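PDB 1XTP: Lmaj004091aaa from Leishmania major, which probably catalyses the transfer of methyl groups from S-adenosyl-L-methionine to the N-terminal amino group of proteins that begin X-Pro-Lys. Local coordinates for residues H92-G105 with L112-P124. Sequence-based numbering, arbitrary orientation.
With SAI (S-adenosyl-L-homoselenocysteine), chain B.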
# COMPACT_ATOMS: atom_id res chain seq x y z
N HIS A 92 -8.77 -6.50 17.77
CA HIS A 92 -7.84 -5.51 17.20
C HIS A 92 -7.58 -4.45 18.26
O HIS A 92 -8.51 -4.01 18.92
CB HIS A 92 -8.34 -4.91 15.87
CG HIS A 92 -9.60 -4.09 15.98
ND1 HIS A 92 -10.86 -4.65 16.00
CD2 HIS A 92 -9.79 -2.75 16.05
CE1 HIS A 92 -11.76 -3.70 16.10
NE2 HIS A 92 -11.14 -2.53 16.13
N GLY A 93 -6.32 -4.07 18.46
CA GLY A 93 -5.97 -3.10 19.49
C GLY A 93 -6.31 -1.69 19.01
O GLY A 93 -6.56 -1.49 17.85
N THR A 94 -6.29 -0.72 19.93
CA THR A 94 -6.69 0.66 19.58
C THR A 94 -5.68 1.73 20.06
O THR A 94 -6.04 2.91 20.13
CB THR A 94 -8.12 1.00 20.16
OG1 THR A 94 -8.14 0.78 21.58
CG2 THR A 94 -9.20 0.16 19.49
N SER A 95 -4.44 1.36 20.37
CA SER A 95 -3.47 2.34 20.88
C SER A 95 -2.72 3.07 19.80
O SER A 95 -2.94 4.27 19.60
CB SER A 95 -2.47 1.72 21.84
OG SER A 95 -3.17 1.26 22.95
N ARG A 96 -1.84 2.36 19.11
CA ARG A 96 -0.96 3.01 18.15
C ARG A 96 -1.15 2.51 16.71
O ARG A 96 -1.18 1.30 16.44
CB ARG A 96 0.49 2.85 18.60
CG ARG A 96 1.36 3.99 18.10
CD ARG A 96 2.75 3.95 18.62
NE ARG A 96 3.43 5.18 18.23
CZ ARG A 96 3.55 6.26 18.99
NH1 ARG A 96 3.12 6.29 20.26
NH2 ARG A 96 4.16 7.33 18.49
N ALA A 97 -1.26 3.46 15.78
CA ALA A 97 -1.34 3.17 14.35
C ALA A 97 -0.17 3.80 13.58
O ALA A 97 0.47 4.72 14.07
CB ALA A 97 -2.66 3.66 13.78
N LEU A 98 0.07 3.28 12.38
CA LEU A 98 1.07 3.79 11.44
C LEU A 98 0.45 3.84 10.05
O LEU A 98 -0.08 2.83 9.54
CB LEU A 98 2.32 2.89 11.42
CG LEU A 98 3.40 3.20 10.38
CD1 LEU A 98 4.04 4.57 10.55
CD2 LEU A 98 4.49 2.11 10.38
N ASP A 99 0.53 5.02 9.44
CA ASP A 99 -0.01 5.29 8.11
C ASP A 99 1.17 5.37 7.14
O ASP A 99 1.91 6.35 7.13
CB ASP A 99 -0.76 6.61 8.20
CG ASP A 99 -1.57 6.91 6.99
OD1 ASP A 99 -1.61 6.06 6.07
OD2 ASP A 99 -2.16 8.02 6.98
N CYS A 100 1.36 4.28 6.38
CA CYS A 100 2.49 4.12 5.45
C CYS A 100 2.14 4.66 4.07
O CYS A 100 1.05 4.41 3.56
CB CYS A 100 2.83 2.64 5.27
SG CYS A 100 3.37 1.78 6.70
N GLY A 101 3.08 5.34 3.45
CA GLY A 101 2.79 6.08 2.22
C GLY A 101 1.62 7.02 2.46
O GLY A 101 0.67 7.05 1.69
N ALA A 102 1.71 7.77 3.55
CA ALA A 102 0.60 8.58 4.08
C ALA A 102 0.16 9.75 3.20
O ALA A 102 -0.97 10.20 3.33
CB ALA A 102 0.97 9.10 5.44
N GLY A 103 1.06 10.24 2.35
CA GLY A 103 0.79 11.40 1.53
C GLY A 103 0.53 12.60 2.40
O GLY A 103 1.37 12.96 3.22
N ILE A 104 -0.64 13.21 2.24
CA ILE A 104 -1.01 14.38 3.06
C ILE A 104 -1.77 14.00 4.33
O ILE A 104 -2.38 14.87 4.96
CB ILE A 104 -1.86 15.42 2.28
CG1 ILE A 104 -3.20 14.81 1.86
CG2 ILE A 104 -1.08 15.96 1.08
CD1 ILE A 104 -4.19 15.84 1.46
N GLY A 105 -1.79 12.71 4.67
CA GLY A 105 -2.39 12.23 5.92
C GLY A 105 -3.89 12.06 5.88
O GLY A 105 -4.55 12.15 6.91
N LEU A 112 -7.96 7.23 11.27
CA LEU A 112 -7.15 6.69 12.33
C LEU A 112 -7.22 7.53 13.59
O LEU A 112 -7.23 6.98 14.71
CB LEU A 112 -5.71 6.47 11.86
CG LEU A 112 -5.57 5.62 10.59
CD1 LEU A 112 -4.12 5.61 10.11
CD2 LEU A 112 -6.09 4.20 10.80
N THR A 113 -7.34 8.86 13.43
CA THR A 113 -7.45 9.75 14.59
C THR A 113 -8.77 9.55 15.37
O THR A 113 -8.88 9.97 16.53
CB THR A 113 -7.26 11.24 14.22
OG1 THR A 113 -8.12 11.59 13.13
CG2 THR A 113 -5.82 11.54 13.82
N LYS A 114 -9.74 8.88 14.76
CA LYS A 114 -10.99 8.54 15.44
C LYS A 114 -10.93 7.20 16.17
O LYS A 114 -11.76 6.95 17.03
CB LYS A 114 -12.15 8.47 14.45
CG LYS A 114 -12.54 9.81 13.87
CD LYS A 114 -13.62 9.66 12.81
CE LYS A 114 -14.24 11.02 12.50
NZ LYS A 114 -15.31 10.95 11.47
N LEU A 115 -9.98 6.35 15.79
CA LEU A 115 -9.90 4.97 16.30
C LEU A 115 -8.68 4.65 17.15
O LEU A 115 -8.71 3.71 17.94
CB LEU A 115 -9.90 4.01 15.12
CG LEU A 115 -11.10 3.97 14.20
CD1 LEU A 115 -10.77 3.18 12.98
CD2 LEU A 115 -12.29 3.33 14.91
N TYR A 116 -7.58 5.39 16.97
CA TYR A 116 -6.33 5.10 17.67
C TYR A 116 -5.88 6.27 18.53
O TYR A 116 -5.99 7.43 18.13
CB TYR A 116 -5.24 4.66 16.67
CG TYR A 116 -5.65 3.38 15.98
CD1 TYR A 116 -6.44 3.43 14.83
CD2 TYR A 116 -5.32 2.14 16.50
CE1 TYR A 116 -6.86 2.30 14.22
CE2 TYR A 116 -5.75 0.98 15.88
CZ TYR A 116 -6.53 1.07 14.74
OH TYR A 116 -6.97 -0.07 14.12
N ALA A 117 -5.38 5.94 19.72
CA ALA A 117 -4.85 6.93 20.64
C ALA A 117 -3.75 7.78 20.00
O ALA A 117 -3.72 8.99 20.17
CB ALA A 117 -4.34 6.24 21.92
N THR A 118 -2.84 7.15 19.27
CA THR A 118 -1.76 7.86 18.58
C THR A 118 -1.55 7.24 17.21
O THR A 118 -1.58 6.03 17.07
CB THR A 118 -0.46 7.74 19.36
OG1 THR A 118 -0.70 8.07 20.73
CG2 THR A 118 0.63 8.67 18.77
N THR A 119 -1.36 8.08 16.20
CA THR A 119 -1.03 7.62 14.86
C THR A 119 0.28 8.25 14.37
O THR A 119 0.43 9.46 14.42
CB THR A 119 -2.17 7.97 13.89
OG1 THR A 119 -3.38 7.37 14.35
CG2 THR A 119 -1.88 7.47 12.48
N ASP A 120 1.22 7.42 13.91
CA ASP A 120 2.44 7.88 13.24
C ASP A 120 2.26 7.84 11.72
O ASP A 120 1.46 7.07 11.21
CB ASP A 120 3.61 6.96 13.58
CG ASP A 120 3.97 6.97 15.02
OD1 ASP A 120 3.65 7.94 15.74
OD2 ASP A 120 4.63 6.00 15.43
N LEU A 121 3.05 8.65 11.01
CA LEU A 121 2.97 8.79 9.54
C LEU A 121 4.32 8.47 8.90
O LEU A 121 5.35 8.89 9.43
CB LEU A 121 2.60 10.22 9.17
CG LEU A 121 1.12 10.57 9.22
CD1 LEU A 121 0.69 10.86 10.63
CD2 LEU A 121 0.83 11.77 8.31
N LEU A 122 4.30 7.75 7.78
CA LEU A 122 5.51 7.41 7.05
C LEU A 122 5.29 7.84 5.59
O LEU A 122 4.40 7.33 4.95
CB LEU A 122 5.77 5.90 7.14
CG LEU A 122 7.00 5.34 6.39
CD1 LEU A 122 7.46 4.04 7.01
CD2 LEU A 122 6.72 5.11 4.91
N GLU A 123 6.12 8.75 5.08
CA GLU A 123 5.92 9.31 3.75
C GLU A 123 7.25 9.84 3.29
O GLU A 123 7.89 10.54 4.05
CB GLU A 123 4.90 10.44 3.83
CG GLU A 123 4.79 11.33 2.60
CD GLU A 123 4.48 10.54 1.32
OE1 GLU A 123 3.56 9.72 1.35
OE2 GLU A 123 5.20 10.73 0.31
N PRO A 124 7.71 9.44 2.09
CA PRO A 124 9.02 9.86 1.58
C PRO A 124 9.07 11.21 0.90
O PRO A 124 10.16 11.78 0.75
CB PRO A 124 9.35 8.77 0.55
CG PRO A 124 8.01 8.39 0.02
CD PRO A 124 7.09 8.45 1.19
N SAI B . -1.99 6.38 1.44
CA SAI B . -2.47 7.77 1.18
CB SAI B . -1.77 8.34 -0.03
CG SAI B . -2.00 7.62 -1.35
SE SAI B . -1.00 8.54 -2.78
C SAI B . -3.96 7.84 0.90
O SAI B . -4.59 6.84 0.58
OXT SAI B . -4.56 8.92 0.96
C5' SAI B . 0.60 7.38 -2.73
C4' SAI B . 1.67 7.86 -1.74
O4' SAI B . 2.69 6.91 -1.72
C3' SAI B . 2.33 9.18 -2.11
O3' SAI B . 2.30 10.07 -1.02
C2' SAI B . 3.77 8.85 -2.44
O2' SAI B . 4.67 9.88 -2.08
C1' SAI B . 3.92 7.61 -1.60
N9 SAI B . 5.01 6.73 -1.99
C8 SAI B . 5.52 6.54 -3.26
N7 SAI B . 6.50 5.65 -3.18
C5 SAI B . 6.62 5.25 -1.88
C6 SAI B . 7.46 4.34 -1.25
N6 SAI B . 8.38 3.68 -1.96
N1 SAI B . 7.35 4.14 0.12
C2 SAI B . 6.42 4.84 0.87
N3 SAI B . 5.58 5.73 0.23
C4 SAI B . 5.68 5.92 -1.12
O HOH W 1 -6.19 -2.44 15.26
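Strands 96-100 and 118-123 run parallel, their axes 4.5 Å apart and their directions 22° from each other, with Ala97 N donating to Thr118 O, Asp120 N to Ala97 O, Asp99 N to Asp120 O and Leu122 N to Asp99 O. On the sheet face shared by Arg96, Leu98, Asp120 and Leu122, Arg96 lies alongside Thr118, pointing the same way, and crosses the Asp120 side chain obliquely to form a salt bridge. It grips the carboxylate side-on: Arg96 NE gives a fairly straight bond to Asp120 OD2 (3.2 Å), and Arg96 NH2 meets the syn lone pair of Asp120 OD1 at 2.9 Å. The guanidinium and carboxylate planes are 58° apart: OD2 lies in the guanidinium plane, but NE comes to it from above the carboxylate plane. An extended chain from CG to NE supplies the reach, and Thr118 CG2 covers one guanidinium face. Lys143 N and Tyr159 OH also bond to the Asp120 carboxylate, which should hold its rotation. On the reverse face, Ala97 CB sits over the Tyr116 ring in a CH-pi contact, 4.0 Å from its centroid. The Tyr116 hydroxyl donates to a water that in turn donates to Gly93 O, tying the ring to the loop before the strand.

At the C-terminal ends, Glu123 OE1 accepts from Gly103 N (2.7 Å) and from the ribose O3' of the bound S-adenosyl-L-homoselenocysteine, while Glu123 OE2 takes the ligand's O2' at 2.6 Å. The bend at chi2 (56°) turns this carboxylate toward the ribose; Gly101 O accepts a hydrogen bond from the ligand's amino N (2.8 Å). This glycine-rich loop and the acidic residue near the C-terminal end of the next strand are the cofactor-binding hallmark of Rossmann-like methyltransferases.

The two strands and helix 106-115 form a beta-alpha-beta unit, with Leu112 packing against Asp99 CB; strands 141-146 and 159-165 flank the pair within the seven-stranded sheet, and helix 126-135 packs against Leu121.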